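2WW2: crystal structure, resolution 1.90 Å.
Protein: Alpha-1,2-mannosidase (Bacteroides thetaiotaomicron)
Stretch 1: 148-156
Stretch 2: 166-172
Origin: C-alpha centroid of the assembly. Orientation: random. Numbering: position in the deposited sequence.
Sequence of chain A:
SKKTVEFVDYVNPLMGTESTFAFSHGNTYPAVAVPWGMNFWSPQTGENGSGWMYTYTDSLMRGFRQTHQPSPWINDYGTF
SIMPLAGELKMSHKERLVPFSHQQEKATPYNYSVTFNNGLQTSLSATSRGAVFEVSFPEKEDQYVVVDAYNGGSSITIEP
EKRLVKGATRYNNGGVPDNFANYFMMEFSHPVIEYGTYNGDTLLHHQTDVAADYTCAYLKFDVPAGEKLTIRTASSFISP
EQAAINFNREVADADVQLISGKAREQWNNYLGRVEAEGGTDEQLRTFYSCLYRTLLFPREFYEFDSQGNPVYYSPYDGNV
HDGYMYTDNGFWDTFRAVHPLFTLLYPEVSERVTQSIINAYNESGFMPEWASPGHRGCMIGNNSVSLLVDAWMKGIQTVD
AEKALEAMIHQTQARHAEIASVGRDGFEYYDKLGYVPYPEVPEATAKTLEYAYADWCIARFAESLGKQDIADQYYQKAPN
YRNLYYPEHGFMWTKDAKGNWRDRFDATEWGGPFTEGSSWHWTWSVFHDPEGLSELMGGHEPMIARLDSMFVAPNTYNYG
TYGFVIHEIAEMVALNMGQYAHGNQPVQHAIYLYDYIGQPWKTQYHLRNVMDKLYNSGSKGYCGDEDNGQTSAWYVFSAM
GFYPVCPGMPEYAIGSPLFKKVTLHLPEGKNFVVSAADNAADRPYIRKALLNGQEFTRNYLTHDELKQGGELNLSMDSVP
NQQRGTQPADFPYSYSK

Stretch 1 (148-156) DAYNGGSSI
Stretch 2 166-172: KGATRYN

The contact is a short antiparallel strand pairing, continued past its end by water bridges, an arginine hydrogen bond and a tyrosine pair. Strand 154-156 runs against strand 166-169 at 174°, with the axes approaching to 4.6 Å, and the two stretches bury 510 Å² between them.

Ser155 and Ala168 form the hydrogen-bonded pair, CA to CA 5.3 Å. Ser155 N donates to Ala168 O at 3.1 Å, and Ala168 N returns a bond to Ser155 O at 2.9 Å. Both are extended, with phi/psi of -151/149 and -136/135, and their small side chains share one face, Ser155 OG (chi1 p) lying 3.8 Å from Ala168 CB. Next to them, Ile156 and Gly167 make a non-hydrogen-bonded pair with CA atoms only 4.1 Å apart, and Ile156 CA gives a CA-H...O contact to Lys166 O at 3.4 Å. Glycine suits this close approach: Gly167 is almost fully stretched (-174/180), and a CB there would fall 2.5 Å from Ser155 O. Ile156 (chi1 m, chi2 t) is buried on the opposite face from Ser155. Lys166, extended as m, t, t, t, leads its end away into exposure.

Beyond the two bridged pairs the register continues, through Ser154 and Thr169, the last pair within the strands (CA to CA 4.8 Å), to Gly152 and Tyr171 in the loops (CA to CA 4.8 Å). Gly152 (90/10) and Gly153 (97/81) have positive phi, where a CB would jam against the preceding carbonyl; at Gly152 it would also lie 3.4 Å from Tyr171 CA. Arg170 (m, t, t, chi4 81°) reaches back along the contact, and its NH1 donates to Gly153 O at 2.9 Å, near the guanidinium plane. Water 4 accepts from Arg170 NH2 at 2.9 Å and lies 2.8 Å from Ser155 OG, joining the two side chains.

Where direct backbone bonds cease, water fills the gap. Water 1 donates to Ala149 O at 3.0 Å and Asn151 O at 2.7 Å while accepting from Arg170 N at 2.9 Å. Water 3 donates to Gly152 O at 2.7 Å and Arg170 O at 3.1 Å.

Tyr150 (71/-180, chi1 -122°, between wells) turns its edge toward the face of Tyr171 (chi1 t, chi2 85°). The centroids are 4.5 Å apart, the planes meet at 60°, and Tyr150 CD1 comes within 3.3 Å of Tyr171 CG. The broad rings give the loops an apolar contact where backbone pairing has ended, while Tyr150 OH and Tyr171 OH remain polar and lie 2.7 Å and 3.3 Å from water 2. Within the first stretch, Tyr150 N donates to Asp148 OD1 at 2.8 Å, and Ser154 OG (chi1 p) donates to Tyr150 O at 2.9 Å, tying the turn to the start of the strand.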

# COMPACT_ATOMS: atom_id res chain seq x y z
N ASP A 148 3.23 -40.01 -26.79
CA ASP A 148 1.93 -39.50 -26.38
C ASP A 148 1.55 -38.50 -27.46
O ASP A 148 2.22 -37.49 -27.64
CB ASP A 148 2.07 -38.87 -24.99
CG ASP A 148 0.76 -38.25 -24.48
OD1 ASP A 148 -0.02 -37.71 -25.30
OD2 ASP A 148 0.53 -38.30 -23.25
N ALA A 149 0.48 -38.81 -28.21
CA ALA A 149 0.09 -37.98 -29.33
C ALA A 149 -1.00 -36.98 -28.95
O ALA A 149 -1.60 -36.34 -29.82
CB ALA A 149 -0.35 -38.86 -30.55
N TYR A 150 -1.24 -36.86 -27.65
CA TYR A 150 -2.14 -35.86 -27.05
C TYR A 150 -3.60 -36.19 -27.35
O TYR A 150 -3.90 -37.19 -28.01
CB TYR A 150 -1.80 -34.46 -27.55
CG TYR A 150 -1.45 -33.46 -26.47
CD1 TYR A 150 -2.31 -32.42 -26.14
CD2 TYR A 150 -0.24 -33.55 -25.79
CE1 TYR A 150 -1.97 -31.48 -25.17
CE2 TYR A 150 0.10 -32.62 -24.79
CZ TYR A 150 -0.77 -31.59 -24.51
OH TYR A 150 -0.46 -30.63 -23.57
N ASN A 151 -4.52 -35.35 -26.86
CA ASN A 151 -5.93 -35.56 -27.16
C ASN A 151 -6.42 -34.63 -28.27
O ASN A 151 -5.61 -33.96 -28.91
CB ASN A 151 -6.81 -35.43 -25.91
CG ASN A 151 -6.82 -34.03 -25.33
OD1 ASN A 151 -5.92 -33.24 -25.60
ND2 ASN A 151 -7.84 -33.72 -24.54
N GLY A 152 -7.72 -34.63 -28.53
CA GLY A 152 -8.28 -33.85 -29.65
C GLY A 152 -8.35 -34.59 -30.98
O GLY A 152 -8.61 -33.98 -32.02
N GLY A 153 -8.12 -35.91 -30.97
CA GLY A 153 -8.20 -36.70 -32.20
C GLY A 153 -6.84 -36.92 -32.84
O GLY A 153 -6.46 -36.22 -33.78
N SER A 154 -6.11 -37.90 -32.32
CA SER A 154 -4.75 -38.18 -32.78
C SER A 154 -4.66 -39.62 -33.27
O SER A 154 -5.61 -40.40 -33.12
CB SER A 154 -3.76 -37.94 -31.64
OG SER A 154 -4.15 -38.67 -30.49
N SER A 155 -3.52 -39.98 -33.86
CA SER A 155 -3.30 -41.36 -34.32
C SER A 155 -1.82 -41.67 -34.27
O SER A 155 -0.97 -40.78 -34.44
CB SER A 155 -3.79 -41.53 -35.76
OG SER A 155 -3.08 -40.64 -36.62
N ILE A 156 -1.51 -42.94 -34.02
CA ILE A 156 -0.14 -43.41 -34.01
C ILE A 156 -0.08 -44.76 -34.72
O ILE A 156 -0.96 -45.60 -34.54
CB ILE A 156 0.37 -43.64 -32.57
CG1 ILE A 156 0.22 -42.37 -31.73
CG2 ILE A 156 1.84 -44.07 -32.58
CD1 ILE A 156 0.57 -42.59 -30.24
N LYS A 166 5.10 -43.42 -36.47
CA LYS A 166 4.60 -42.23 -37.14
C LYS A 166 3.26 -41.88 -36.52
O LYS A 166 2.62 -42.73 -35.90
CB LYS A 166 4.43 -42.49 -38.64
CG LYS A 166 5.77 -42.82 -39.33
CD LYS A 166 5.60 -43.08 -40.83
CE LYS A 166 6.95 -43.41 -41.45
NZ LYS A 166 6.79 -43.94 -42.83
N GLY A 167 2.80 -40.64 -36.69
CA GLY A 167 1.49 -40.29 -36.13
C GLY A 167 1.03 -38.91 -36.52
O GLY A 167 1.72 -38.17 -37.25
N ALA A 168 -0.15 -38.54 -36.04
CA ALA A 168 -0.65 -37.20 -36.28
C ALA A 168 -1.21 -36.68 -34.99
O ALA A 168 -1.92 -37.40 -34.28
CB ALA A 168 -1.72 -37.21 -37.38
N THR A 169 -0.87 -35.44 -34.65
CA THR A 169 -1.46 -34.81 -33.49
C THR A 169 -2.28 -33.62 -33.97
O THR A 169 -1.83 -32.87 -34.84
CB THR A 169 -0.38 -34.37 -32.47
OG1 THR A 169 -1.00 -33.55 -31.48
CG2 THR A 169 0.76 -33.59 -33.16
N ARG A 170 -3.48 -33.46 -33.43
CA ARG A 170 -4.36 -32.39 -33.88
C ARG A 170 -4.78 -31.43 -32.76
O ARG A 170 -5.53 -30.47 -32.99
CB ARG A 170 -5.59 -32.99 -34.57
CG ARG A 170 -5.23 -33.75 -35.83
CD ARG A 170 -6.48 -34.31 -36.55
NE ARG A 170 -6.08 -35.11 -37.70
CZ ARG A 170 -5.68 -36.38 -37.62
NH1 ARG A 170 -5.62 -37.00 -36.45
NH2 ARG A 170 -5.33 -37.04 -38.72
N TYR A 171 -4.31 -31.70 -31.54
CA TYR A 171 -4.62 -30.84 -30.41
C TYR A 171 -4.32 -29.39 -30.75
O TYR A 171 -3.30 -29.08 -31.38
CB TYR A 171 -3.81 -31.25 -29.18
CG TYR A 171 -3.96 -30.29 -28.00
CD1 TYR A 171 -5.03 -30.42 -27.12
CD2 TYR A 171 -3.04 -29.27 -27.78
CE1 TYR A 171 -5.16 -29.54 -26.04
CE2 TYR A 171 -3.17 -28.39 -26.71
CZ TYR A 171 -4.23 -28.54 -25.84
OH TYR A 171 -4.35 -27.69 -24.79
N ASN A 172 -5.21 -28.50 -30.34
CA ASN A 172 -4.99 -27.07 -30.56
C ASN A 172 -5.92 -26.26 -29.66
O ASN A 172 -6.84 -26.82 -29.03
CB ASN A 172 -5.24 -26.68 -32.04
CG ASN A 172 -6.68 -26.85 -32.45
OD1 ASN A 172 -7.49 -25.93 -32.31
ND2 ASN A 172 -7.01 -28.02 -32.98
O HOH W 1 -3.77 -34.51 -30.74
O HOH W 2 -1.35 -28.05 -23.56
O HOH W 3 -8.30 -31.32 -31.99
O HOH W 4 -4.15 -39.68 -39.03